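Local atomic coordinates of putative NADPH-dependent oxidoreductase (Desulfitobacterium hafniense DCB-2, PDB entry 3DB2), a protein that probably acts as an NADPH-dependent oxidoreductase, with an NAD-binding Rossmann domain joined to a C-terminal domain of the GFO/IDH/MocA family. Residues L129-M135 with T267-L273; F201-K205 with T215-T219; A332-A336 with I349-I353. All coordinates share one frame; numbering follows the deposited sequence.

Contact 1: L129-M135 with T267-L273; sequences LGALRKM and TDEHSTL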
ATOM      1  N   LEU C 129      17.050   4.638 -12.934  1.00 18.17           N
ATOM      2  CA  LEU C 129      16.676   3.456 -13.689  1.00 16.67           C
ATOM      3  C   LEU C 129      15.803   3.844 -14.880  1.00 21.76           C
ATOM      4  O   LEU C 129      15.067   4.814 -14.756  1.00 18.54           O
ATOM      5  CB  LEU C 129      15.943   2.466 -12.798  1.00 17.93           C
ATOM      6  CG  LEU C 129      16.805   1.710 -11.772  1.00 19.50           C
ATOM      7  CD1 LEU C 129      15.945   0.947 -10.791  1.00 21.03           C
ATOM      8  CD2 LEU C 129      17.745   0.742 -12.495  1.00 22.35           C
ATOM      9  N   GLY C 130      15.903   3.103 -15.985  1.00 18.59           N
ATOM     10  CA  GLY C 130      15.108   3.449 -17.166  1.00 22.28           C
ATOM     11  C   GLY C 130      13.625   3.380 -16.799  1.00 17.87           C
ATOM     12  O   GLY C 130      12.823   4.142 -17.300  1.00 19.15           O
ATOM     13  N   ALA C 131      13.270   2.472 -15.898  1.00 16.46           N
ATOM     14  CA  ALA C 131      11.858   2.351 -15.502  1.00 16.44           C
ATOM     15  C   ALA C 131      11.406   3.598 -14.772  1.00 17.87           C
ATOM     16  O   ALA C 131      10.315   4.064 -15.056  1.00 18.38           O
ATOM     17  CB  ALA C 131      11.659   1.127 -14.658  1.00 18.91           C
ATOM     18  N   LEU C 132      12.197   4.156 -13.856  1.00 14.56           N
ATOM     19  CA  LEU C 132      11.723   5.333 -13.126  1.00 17.26           C
ATOM     20  C   LEU C 132      11.658   6.563 -14.022  1.00 15.32           C
ATOM     21  O   LEU C 132      10.767   7.451 -13.961  1.00 13.78           O
ATOM     22  CB  LEU C 132      12.640   5.531 -11.918  1.00 16.83           C
ATOM     23  CG  LEU C 132      12.191   4.914 -10.605  1.00 17.63           C
ATOM     24  CD1 LEU C 132      10.876   5.527 -10.126  1.00 16.55           C
ATOM     25  CD2 LEU C 132      12.075   3.393 -10.758  1.00 19.30           C
ATOM     26  N   ARG C 133      12.631   6.645 -14.932  1.00 16.97           N
ATOM     27  CA  ARG C 133      12.648   7.687 -15.965  1.00 14.69           C
ATOM     28  C   ARG C 133      11.400   7.620 -16.859  1.00 16.93           C
ATOM     29  O   ARG C 133      10.829   8.651 -17.213  1.00 18.46           O
ATOM     30  CB  ARG C 133      13.908   7.628 -16.815  1.00 15.96           C
ATOM     31  CG  ARG C 133      15.219   7.904 -16.115  1.00 17.84           C
ATOM     32  CD  ARG C 133      15.209   9.216 -15.354  1.00 21.12           C
ATOM     33  NE  ARG C 133      16.499   9.678 -14.896  1.00 21.93           N
ATOM     34  CZ  ARG C 133      16.820  10.572 -13.976  1.00 24.66           C
ATOM     35  NH1 ARG C 133      15.927  11.236 -13.271  1.00 30.05           N
ATOM     36  NH2 ARG C 133      18.103  10.841 -13.727  1.00 30.25           N
ATOM     37  N   LYS C 134      10.972   6.420 -17.208  1.00 14.46           N
ATOM     38  CA  LYS C 134       9.821   6.254 -18.087  1.00 20.80           C
ATOM     39  C   LYS C 134       8.570   6.619 -17.310  1.00 19.10           C
ATOM     40  O   LYS C 134       7.666   7.334 -17.782  1.00 19.34           O
ATOM     41  CB  LYS C 134       9.824   4.823 -18.627  1.00 18.21           C
ATOM     42  CG  LYS C 134       8.622   4.457 -19.476  1.00 20.25           C
ATOM     43  CD  LYS C 134       8.702   5.242 -20.780  1.00 22.16           C
ATOM     44  CE  LYS C 134       7.349   5.272 -21.466  1.00 30.42           C
ATOM     45  NZ  LYS C 134       7.486   4.697 -22.835  1.00 34.93           N
HETATM   46  N   MSE C 135       8.493   6.136 -16.065  1.00 16.40           N
HETATM   47  CA  MSE C 135       7.327   6.461 -15.229  1.00 16.66           C
HETATM   48  C   MSE C 135       7.176   7.962 -15.055  1.00 17.67           C
HETATM   49  O   MSE C 135       6.067   8.516 -15.043  1.00 21.04           O
HETATM   50  CB  MSE C 135       7.399   5.727 -13.881  1.00 17.46           C
HETATM   51  CG  MSE C 135       7.238   4.212 -14.031  1.00 11.73           C
HETATM   52 SE   MSE C 135       7.788   3.306 -12.363  0.75 20.69          SE
HETATM   53  CE  MSE C 135       6.172   3.778 -11.413  1.00 18.27           C
ATOM     54  N   THR C 267      20.149  -4.075 -14.385  1.00 19.10           N
ATOM     55  CA  THR C 267      19.134  -4.023 -13.341  1.00 19.13           C
ATOM     56  C   THR C 267      17.728  -3.834 -13.929  1.00 19.12           C
ATOM     57  O   THR C 267      16.799  -4.525 -13.520  1.00 20.29           O
ATOM     58  CB  THR C 267      19.382  -2.859 -12.381  1.00 18.72           C
ATOM     59  OG1 THR C 267      20.638  -3.121 -11.737  1.00 18.04           O
ATOM     60  CG2 THR C 267      18.356  -2.785 -11.251  1.00 12.99           C
ATOM     61  N   ASP C 268      17.621  -2.908 -14.884  1.00 19.82           N
ATOM     62  CA  ASP C 268      16.305  -2.684 -15.493  1.00 21.32           C
ATOM     63  C   ASP C 268      15.714  -3.909 -16.174  1.00 22.83           C
ATOM     64  O   ASP C 268      14.492  -4.018 -16.339  1.00 19.26           O
ATOM     65  CB  ASP C 268      16.413  -1.572 -16.516  1.00 19.38           C
ATOM     66  CG  ASP C 268      16.321  -0.166 -15.967  1.00 25.67           C
ATOM     67  OD1 ASP C 268      15.337   0.132 -15.256  1.00 23.96           O
ATOM     68  OD2 ASP C 268      17.221   0.672 -16.229  1.00 21.10           O
ATOM     69  N   GLU C 269      16.549  -4.846 -16.618  1.00 23.88           N
ATOM     70  CA  GLU C 269      16.048  -6.022 -17.315  1.00 19.92           C
ATOM     71  C   GLU C 269      15.379  -6.982 -16.339  1.00 18.93           C
ATOM     72  O   GLU C 269      14.615  -7.839 -16.781  1.00 23.37           O
ATOM     73  CB  GLU C 269      17.168  -6.785 -18.040  1.00 22.07           C
ATOM     74  CG  GLU C 269      17.816  -5.970 -19.142  1.00 25.05           C
ATOM     75  CD  GLU C 269      18.858  -6.748 -19.933  1.00 32.92           C
ATOM     76  OE1 GLU C 269      18.712  -7.981 -20.098  1.00 46.33           O
ATOM     77  OE2 GLU C 269      19.833  -6.126 -20.401  1.00 38.93           O
ATOM     78  N   HIS C 270      15.665  -6.813 -15.056  1.00 13.96           N
ATOM     79  CA  HIS C 270      15.043  -7.630 -14.020  1.00 21.61           C
ATOM     80  C   HIS C 270      13.938  -6.855 -13.299  1.00 19.24           C
ATOM     81  O   HIS C 270      13.771  -6.895 -12.080  1.00 22.14           O
ATOM     82  CB  HIS C 270      16.134  -8.151 -13.087  1.00 19.61           C
ATOM     83  CG  HIS C 270      17.090  -8.949 -13.947  1.00 25.82           C
ATOM     84  ND1 HIS C 270      17.042 -10.320 -14.000  1.00 31.89           N
ATOM     85  CD2 HIS C 270      18.075  -8.579 -14.794  1.00 26.35           C
ATOM     86  CE1 HIS C 270      17.969 -10.771 -14.834  1.00 30.91           C
ATOM     87  NE2 HIS C 270      18.623  -9.735 -15.324  1.00 28.23           N
ATOM     88  N   SER C 271      13.163  -6.145 -14.125  1.00 19.12           N
ATOM     89  CA  SER C 271      12.002  -5.388 -13.631  1.00 17.77           C
ATOM     90  C   SER C 271      10.884  -5.500 -14.660  1.00 20.18           C
ATOM     91  O   SER C 271      11.129  -5.876 -15.804  1.00 20.87           O
ATOM     92  CB  SER C 271      12.393  -3.945 -13.348  1.00 14.30           C
ATOM     93  OG  SER C 271      12.602  -3.175 -14.518  1.00 20.07           O
ATOM     94  N   THR C 272       9.662  -5.168 -14.273  1.00 16.47           N
ATOM     95  CA  THR C 272       8.520  -5.206 -15.156  1.00 19.80           C
ATOM     96  C   THR C 272       7.712  -3.917 -14.849  1.00 18.43           C
ATOM     97  O   THR C 272       7.597  -3.601 -13.659  1.00 17.38           O
ATOM     98  CB  THR C 272       7.486  -6.315 -14.976  1.00 23.65           C
ATOM     99  OG1 THR C 272       7.379  -6.608 -13.569  1.00 30.70           O
ATOM    100  CG2 THR C 272       7.861  -7.587 -15.711  1.00 35.95           C
ATOM    101  N   LEU C 273       7.231  -3.310 -15.905  1.00 16.93           N
ATOM    102  CA  LEU C 273       6.323  -2.167 -15.736  1.00 12.89           C
ATOM    103  C   LEU C 273       5.053  -2.492 -16.526  1.00 20.26           C
ATOM    104  O   LEU C 273       5.185  -2.821 -17.698  1.00 18.31           O
ATOM    105  CB  LEU C 273       6.953  -0.869 -16.183  1.00 15.42           C
ATOM    106  CG  LEU C 273       6.088   0.403 -16.169  1.00 18.77           C
ATOM    107  CD1 LEU C 273       5.594   0.751 -14.780  1.00 20.29           C
ATOM    108  CD2 LEU C 273       6.827   1.577 -16.787  1.00 19.22           C
TER
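Asp268 holds its carboxylate against the first turn of helix 130-140, which lies on the large mixed sheet of the GFO/IDH/MocA-type domain. The polar part of the contact is a fork. Gly130 N donates to Asp268 OD2 at 2.8 Å, nearly straight at 164°, meeting that oxygen on its syn side. Ala131 N reaches Asp268 OD1 at 3.2 Å, but from above the carboxylate plane, 44° out of it. With Leu129 at the N-cap position, these are backbone N-H groups at the helix start, where the helix dipole would probably help hold the negative charge. OD2 also accepts a bond from Val300 N, so the carboxylate ties a second piece of chain to this corner.

Apolar contacts flank the fork. Leu129 runs past Asp268 in the opposite direction, its CD2 touching Thr267 CG2 at 3.8 Å, while Thr267 OG1 bonds to Trp260 O. One turn further along the helix, selenomethionine Met135 packs on Leu273 of strand 271-278 and also on Ile243 and Val245 of strand 240-247. CG of Leu273 stands anti to the backbone N (chi1 175°), which brings both methyls up to one carbon: Met135 CG lies 3.8 Å from Leu273 CD2 and 3.9 Å from Leu273 CD1.

Contact 2: F201-K205 with T215-T219; sequences FNFGK and TVNQT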
ATOM      1  N   PHE C 201       2.715  10.332   8.364  1.00 11.44           N
ATOM      2  CA  PHE C 201       2.211   9.571   9.505  1.00 13.85           C
ATOM      3  C   PHE C 201       2.820   8.160   9.389  1.00 13.53           C
ATOM      4  O   PHE C 201       2.850   7.561   8.318  1.00 15.50           O
ATOM      5  CB  PHE C 201       0.687   9.549   9.648  1.00 13.23           C
ATOM      6  CG  PHE C 201       0.272   8.773  10.888  1.00 16.23           C
ATOM      7  CD1 PHE C 201       0.164   9.461  12.094  1.00 16.49           C
ATOM      8  CD2 PHE C 201       0.021   7.411  10.908  1.00 16.45           C
ATOM      9  CE1 PHE C 201      -0.167   8.791  13.265  1.00 13.46           C
ATOM     10  CE2 PHE C 201      -0.327   6.744  12.067  1.00 14.67           C
ATOM     11  CZ  PHE C 201      -0.422   7.442  13.252  1.00 12.60           C
ATOM     12  N   ASN C 202       3.255   7.603  10.517  1.00 13.76           N
ATOM     13  CA  ASN C 202       3.763   6.227  10.457  1.00 11.12           C
ATOM     14  C   ASN C 202       3.265   5.373  11.620  1.00 15.98           C
ATOM     15  O   ASN C 202       3.220   5.851  12.750  1.00 15.57           O
ATOM     16  CB  ASN C 202       5.294   6.223  10.468  1.00 13.16           C
ATOM     17  CG  ASN C 202       5.951   4.901  10.229  1.00 16.45           C
ATOM     18  OD1 ASN C 202       5.864   4.284   9.171  1.00 23.14           O
ATOM     19  ND2 ASN C 202       6.695   4.371  11.187  1.00 22.52           N
ATOM     20  N   PHE C 203       2.943   4.117  11.341  1.00 14.93           N
ATOM     21  CA  PHE C 203       2.834   3.059  12.337  1.00 12.87           C
ATOM     22  C   PHE C 203       4.043   2.132  12.144  1.00 16.77           C
ATOM     23  O   PHE C 203       4.327   1.705  11.009  1.00 15.49           O
ATOM     24  CB  PHE C 203       1.564   2.273  12.253  1.00 16.09           C
ATOM     25  CG  PHE C 203       0.268   2.910  12.749  1.00 18.95           C
ATOM     26  CD1 PHE C 203       0.207   3.578  13.945  1.00 18.44           C
ATOM     27  CD2 PHE C 203      -0.892   2.786  11.976  1.00 15.08           C
ATOM     28  CE1 PHE C 203      -0.955   4.125  14.452  1.00 16.37           C
ATOM     29  CE2 PHE C 203      -2.065   3.350  12.460  1.00 16.14           C
ATOM     30  CZ  PHE C 203      -2.105   4.024  13.666  1.00 16.30           C
ATOM     31  N   GLY C 204       4.760   1.796  13.211  1.00 15.48           N
ATOM     32  CA  GLY C 204       5.852   0.837  12.986  1.00 13.03           C
ATOM     33  C   GLY C 204       6.404   0.296  14.303  1.00 14.52           C
ATOM     34  O   GLY C 204       6.289   0.961  15.333  1.00 14.01           O
ATOM     35  N   LYS C 205       6.996  -0.895  14.221  1.00 13.85           N
ATOM     36  CA  LYS C 205       7.506  -1.551  15.428  1.00 20.14           C
ATOM     37  C   LYS C 205       8.427  -2.711  15.091  1.00 19.04           C
ATOM     38  O   LYS C 205       8.446  -3.211  13.963  1.00 18.62           O
ATOM     39  CB  LYS C 205       6.327  -2.088  16.254  1.00 18.64           C
ATOM     40  CG  LYS C 205       5.549  -3.171  15.539  1.00 18.94           C
ATOM     41  CD  LYS C 205       4.294  -3.618  16.261  1.00 25.80           C
ATOM     42  CE  LYS C 205       3.215  -2.542  16.284  1.00 32.08           C
ATOM     43  NZ  LYS C 205       2.432  -2.382  15.033  1.00 30.14           N
ATOM     44  N   THR C 215      11.295  -2.960  12.769  1.00 16.69           N
ATOM     45  CA  THR C 215      11.583  -3.692  11.546  1.00 14.21           C
ATOM     46  C   THR C 215      10.458  -3.686  10.508  1.00 14.59           C
ATOM     47  O   THR C 215      10.681  -4.255   9.432  1.00 16.36           O
ATOM     48  CB  THR C 215      11.932  -5.166  11.810  1.00 18.01           C
ATOM     49  OG1 THR C 215      10.936  -5.916  12.477  1.00 16.57           O
ATOM     50  CG2 THR C 215      13.137  -5.229  12.768  1.00 19.24           C
ATOM     51  N   VAL C 216       9.333  -3.069  10.868  1.00 13.06           N
ATOM     52  CA  VAL C 216       8.148  -3.023  10.005  1.00 14.71           C
ATOM     53  C   VAL C 216       7.491  -1.657  10.158  1.00 15.08           C
ATOM     54  O   VAL C 216       7.177  -1.259  11.283  1.00 14.65           O
ATOM     55  CB  VAL C 216       7.133  -4.120  10.355  1.00 12.64           C
ATOM     56  CG1 VAL C 216       5.845  -3.964   9.540  1.00 16.57           C
ATOM     57  CG2 VAL C 216       7.690  -5.520  10.152  1.00 14.19           C
ATOM     58  N   ASN C 217       7.347  -0.922   9.072  1.00 13.28           N
ATOM     59  CA  ASN C 217       6.712   0.359   9.020  1.00 12.95           C
ATOM     60  C   ASN C 217       5.642   0.361   7.888  1.00 12.26           C
ATOM     61  O   ASN C 217       5.850  -0.285   6.876  1.00 13.66           O
ATOM     62  CB  ASN C 217       7.595   1.556   8.721  1.00 19.50           C
ATOM     63  CG  ASN C 217       8.746   1.738   9.703  1.00 15.43           C
ATOM     64  OD1 ASN C 217       8.557   2.282  10.772  1.00 15.58           O
ATOM     65  ND2 ASN C 217       9.894   1.270   9.223  1.00 19.34           N
ATOM     66  N   GLN C 218       4.592   1.111   8.147  1.00 12.22           N
ATOM     67  CA  GLN C 218       3.681   1.562   7.097  1.00 12.08           C
ATOM     68  C   GLN C 218       3.553   3.080   7.294  1.00 12.92           C
ATOM     69  O   GLN C 218       3.156   3.537   8.352  1.00 13.15           O
ATOM     70  CB  GLN C 218       2.366   0.845   7.173  1.00 12.71           C
ATOM     71  CG  GLN C 218       2.513  -0.600   6.706  1.00 15.15           C
ATOM     72  CD  GLN C 218       1.218  -1.360   6.581  1.00 14.10           C
ATOM     73  OE1 GLN C 218       0.397  -1.304   7.503  1.00 15.67           O
ATOM     74  NE2 GLN C 218       0.977  -2.064   5.482  1.00 12.33           N
ATOM     75  N   THR C 219       3.867   3.818   6.237  1.00 12.93           N
ATOM     76  CA  THR C 219       3.968   5.265   6.318  1.00 13.98           C
ATOM     77  C   THR C 219       3.021   5.896   5.286  1.00 13.54           C
ATOM     78  O   THR C 219       3.092   5.422   4.136  1.00 13.73           O
ATOM     79  CB  THR C 219       5.395   5.751   6.012  1.00 12.65           C
ATOM     80  OG1 THR C 219       6.278   5.016   6.858  1.00 17.21           O
ATOM     81  CG2 THR C 219       5.502   7.230   6.317  1.00 17.53           C
TER
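A classic beta bulge sets two residues, Thr215 and Val216, opposite the single Lys205, at the end of the antiparallel hairpin 197-205/216-223 where the connecting loop joins the two strands. Lys205 O takes two bonds from the same face of its plane: Thr215 N at 3.1 Å, coming from above that plane, and Val216 N at 3.2 Å, less steeply tilted. From Lys205-Val216, which the bulge includes, the ladder runs on regularly through Gly204-Asn217 (non-hydrogen-bonded), Phe203-Gln218 (hydrogen-bonded) and Asn202-Thr219 (non-hydrogen-bonded).

On the face of the sheet carrying Asn202, Asn217 and Thr219, the amide of Asn202 spans two residues of the other strand. Its CG is anti to the backbone N (chi1 -172°), which swings the amide across the strand gap. Asn202 ND2 gives a bond of 2.8 Å to Asn217 OD1, the two amide planes turned 43° apart. Thr219 OG1 donates to OD1 of Asn202, though that separation is very short and its exact length doubtful. An alanine here would remove both arms and would probably leave Asn217 OD1 and Thr219 OG1 without these mates in a buried place. Asn202 itself packs on helix 324-343.

The opposite face meets the second subunit. Lys205 NZ bonds there to Gly226 O and pairs with Glu222 of that neighbouring chain, and Phe201 stacks on Phe201 of the other copy. Within the strand the two aromatics also meet, Phe201 CE2 sitting 3.5 Å above the ring plane of Phe203, over its centre.

Contact 3: A332-A336 with I349-I353; sequences AVVLA and IAEII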
ATOM      1  N   ALA C 332      14.564  13.972   6.097  1.00 20.00           N
ATOM      2  CA  ALA C 332      13.504  14.607   6.875  1.00 20.60           C
ATOM      3  C   ALA C 332      12.223  13.774   6.869  1.00 18.29           C
ATOM      4  O   ALA C 332      11.507  13.714   7.863  1.00 15.05           O
ATOM      5  CB  ALA C 332      13.234  15.994   6.316  1.00 21.32           C
ATOM      6  N   VAL C 333      11.917  13.108   5.763  1.00 15.68           N
ATOM      7  CA  VAL C 333      10.776  12.187   5.754  1.00 14.87           C
ATOM      8  C   VAL C 333      10.980  11.073   6.776  1.00 17.74           C
ATOM      9  O   VAL C 333      10.084  10.711   7.542  1.00 17.68           O
ATOM     10  CB  VAL C 333      10.535  11.639   4.342  1.00 16.25           C
ATOM     11  CG1 VAL C 333       9.429  10.617   4.232  1.00 24.04           C
ATOM     12  CG2 VAL C 333      10.177  12.809   3.406  1.00 17.78           C
ATOM     13  N   VAL C 334      12.198  10.500   6.796  1.00 12.73           N
ATOM     14  CA  VAL C 334      12.506   9.430   7.730  1.00 13.58           C
ATOM     15  C   VAL C 334      12.397   9.971   9.156  1.00 13.48           C
ATOM     16  O   VAL C 334      11.807   9.296  10.003  1.00 15.53           O
ATOM     17  CB  VAL C 334      13.889   8.805   7.459  1.00 15.92           C
ATOM     18  CG1 VAL C 334      14.222   7.755   8.525  1.00 20.76           C
ATOM     19  CG2 VAL C 334      13.957   8.141   6.086  1.00 15.55           C
ATOM     20  N   LEU C 335      12.932  11.162   9.418  1.00 16.89           N
ATOM     21  CA  LEU C 335      12.911  11.655  10.801  1.00 17.98           C
ATOM     22  C   LEU C 335      11.469  11.982  11.221  1.00 15.83           C
ATOM     23  O   LEU C 335      11.087  11.761  12.372  1.00 17.12           O
ATOM     24  CB  LEU C 335      13.845  12.844  10.958  1.00 19.97           C
ATOM     25  CG  LEU C 335      15.323  12.609  10.628  1.00 26.39           C
ATOM     26  CD1 LEU C 335      16.100  13.924  10.649  1.00 21.75           C
ATOM     27  CD2 LEU C 335      15.965  11.596  11.576  1.00 22.54           C
ATOM     28  N   ALA C 336      10.691  12.470  10.267  1.00 17.15           N
ATOM     29  CA  ALA C 336       9.295  12.829  10.605  1.00 15.93           C
ATOM     30  C   ALA C 336       8.511  11.579  10.936  1.00 17.54           C
ATOM     31  O   ALA C 336       7.650  11.598  11.837  1.00 16.11           O
ATOM     32  CB  ALA C 336       8.706  13.605   9.450  1.00 19.34           C
ATOM     33  N   ILE C 349       6.749  18.112   7.656  1.00 20.28           N
ATOM     34  CA  ILE C 349       8.175  18.105   7.341  1.00 18.29           C
ATOM     35  C   ILE C 349       8.814  19.415   7.774  1.00 18.32           C
ATOM     36  O   ILE C 349       9.986  19.494   8.120  1.00 18.69           O
ATOM     37  CB  ILE C 349       8.373  17.871   5.837  1.00 24.38           C
ATOM     38  CG1 ILE C 349       7.743  16.580   5.300  1.00 20.66           C
ATOM     39  CG2 ILE C 349       9.852  17.911   5.499  1.00 31.87           C
ATOM     40  CD1 ILE C 349       8.384  15.326   5.873  1.00 24.92           C
ATOM     41  N   ALA C 350       8.048  20.510   7.796  1.00 20.41           N
ATOM     42  CA  ALA C 350       8.646  21.778   8.221  1.00 21.64           C
ATOM     43  C   ALA C 350       9.125  21.741   9.665  1.00 20.64           C
ATOM     44  O   ALA C 350      10.094  22.415  10.036  1.00 27.42           O
ATOM     45  CB  ALA C 350       7.625  22.897   8.035  1.00 22.71           C
ATOM     46  N   GLU C 351       8.474  20.938  10.479  1.00 18.38           N
ATOM     47  CA  GLU C 351       8.761  20.765  11.894  1.00 20.61           C
ATOM     48  C   GLU C 351      10.168  20.216  12.100  1.00 22.18           C
ATOM     49  O   GLU C 351      10.866  20.365  13.106  1.00 24.29           O
ATOM     50  CB  GLU C 351       7.805  19.797  12.550  1.00 24.53           C
ATOM     51  CG  GLU C 351       6.412  20.269  12.879  1.00 26.49           C
ATOM     52  CD  GLU C 351       5.706  19.136  13.631  1.00 33.61           C
ATOM     53  OE1 GLU C 351       6.385  18.742  14.601  1.00 32.49           O
ATOM     54  OE2 GLU C 351       4.593  18.703  13.227  1.00 23.27           O
ATOM     55  N   ILE C 352      10.623  19.490  11.090  1.00 24.91           N
ATOM     56  CA  ILE C 352      11.913  18.807  11.140  1.00 26.03           C
ATOM     57  C   ILE C 352      12.937  19.795  10.574  1.00 27.18           C
ATOM     58  O   ILE C 352      13.954  20.077  11.182  1.00 25.16           O
ATOM     59  CB  ILE C 352      11.952  17.514  10.320  1.00 24.34           C
ATOM     60  CG1 ILE C 352      11.013  16.414  10.797  1.00 19.21           C
ATOM     61  CG2 ILE C 352      13.381  16.966  10.224  1.00 26.33           C
ATOM     62  CD1 ILE C 352      11.366  15.890  12.184  1.00 22.58           C
ATOM     63  N   ILE C 353      12.644  20.301   9.405  1.00 23.22           N
ATOM     64  CA  ILE C 353      13.569  21.024   8.548  1.00 37.69           C
ATOM     65  C   ILE C 353      13.724  22.456   9.046  1.00 43.03           C
ATOM     66  O   ILE C 353      14.845  22.943   9.127  1.00 46.74           O
ATOM     67  CB  ILE C 353      13.038  21.015   7.104  1.00 35.00           C
ATOM     68  CG1 ILE C 353      13.563  19.838   6.290  1.00 40.37           C
ATOM     69  CG2 ILE C 353      13.311  22.353   6.434  1.00 52.69           C
ATOM     70  CD1 ILE C 353      12.906  19.764   4.918  1.00 39.50           C
TER
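Ala332 and Ala336, one turn apart on helix 324-343, take the branched side chains of the short C-terminal helix 349-353. Ala332 CB is met by three isoleucines: Ile353 CG1 at 3.9 Å, and CG2 of both Ile349 and Ile352 at 4.0 Å each. Ala336 CB is touched by two of the same residues through different branches, Ile352 CG1 at 3.9 Å and the CD1 end of Ile349.

Ile349 and Ile352 share one conformation. Each has CG1 beside its own backbone N and CG2 anti to it, and a chi2 of -65° folds CD1 back instead of extending it. In Ile352 this lays CD1 on the backbone of the longer helix, 4.0 Å from Ala336 N, while CG2 points back to Ala332. In Ile349 the CA-CB bond does not aim at the opposing helix, yet the bent chain brings CD1 to 3.9 Å from Val333 CA.

The contact joins the last helix of the chain to helix 324-343, beside the mixed sheet of the GFO/IDH/MocA-type fold: strand 347-348 adds to the sheet edge next to strand 197-205, and the chain then turns into helix 349-353. The two helix segments cross steeply, at 107° with axes 9.0 Å apart. Val200 of strand 197-205 lies beneath, touching both Ala336 and Ile349.

Val333 and Leu335 add the flanks. The CA-CB bond of Val333 points away, but its CG2 branch still reaches Ile349 CD1. Leu335 crosses Ile352 at about a right angle, its CD1 4.1 Å from Ile352 CG2. Ile353 departs from the other two: its chain is extended at chi2 (174°), with CG1 and CD1 both against Ala332 CB, and its side chain also touches Leu328 and Arg329 of helix 324-343.

Contacts 1 and 2 reach the same mixed sheet at distant places, their centres 27 Å apart and nearest atoms about 16 Å apart; in sequence, contact 2 falls between the two segments of contact 1. Contact 3 is closer to contact 2, with centres 15 Å and nearest atoms about 6 Å apart, and helix 324-343 links them, since Asn202 packs on Ala337 of that helix. Contact 1 lies 29 Å from contact 3, centre to centre. All three lie on elements other than the six-stranded parallel sheet of the Rossmann fold, which probably binds the nucleotide. Contact 2 alone touches the second subunit, whereas glycerol, probably from crystallisation, sits by Lys134 and Ser271 in contact 1.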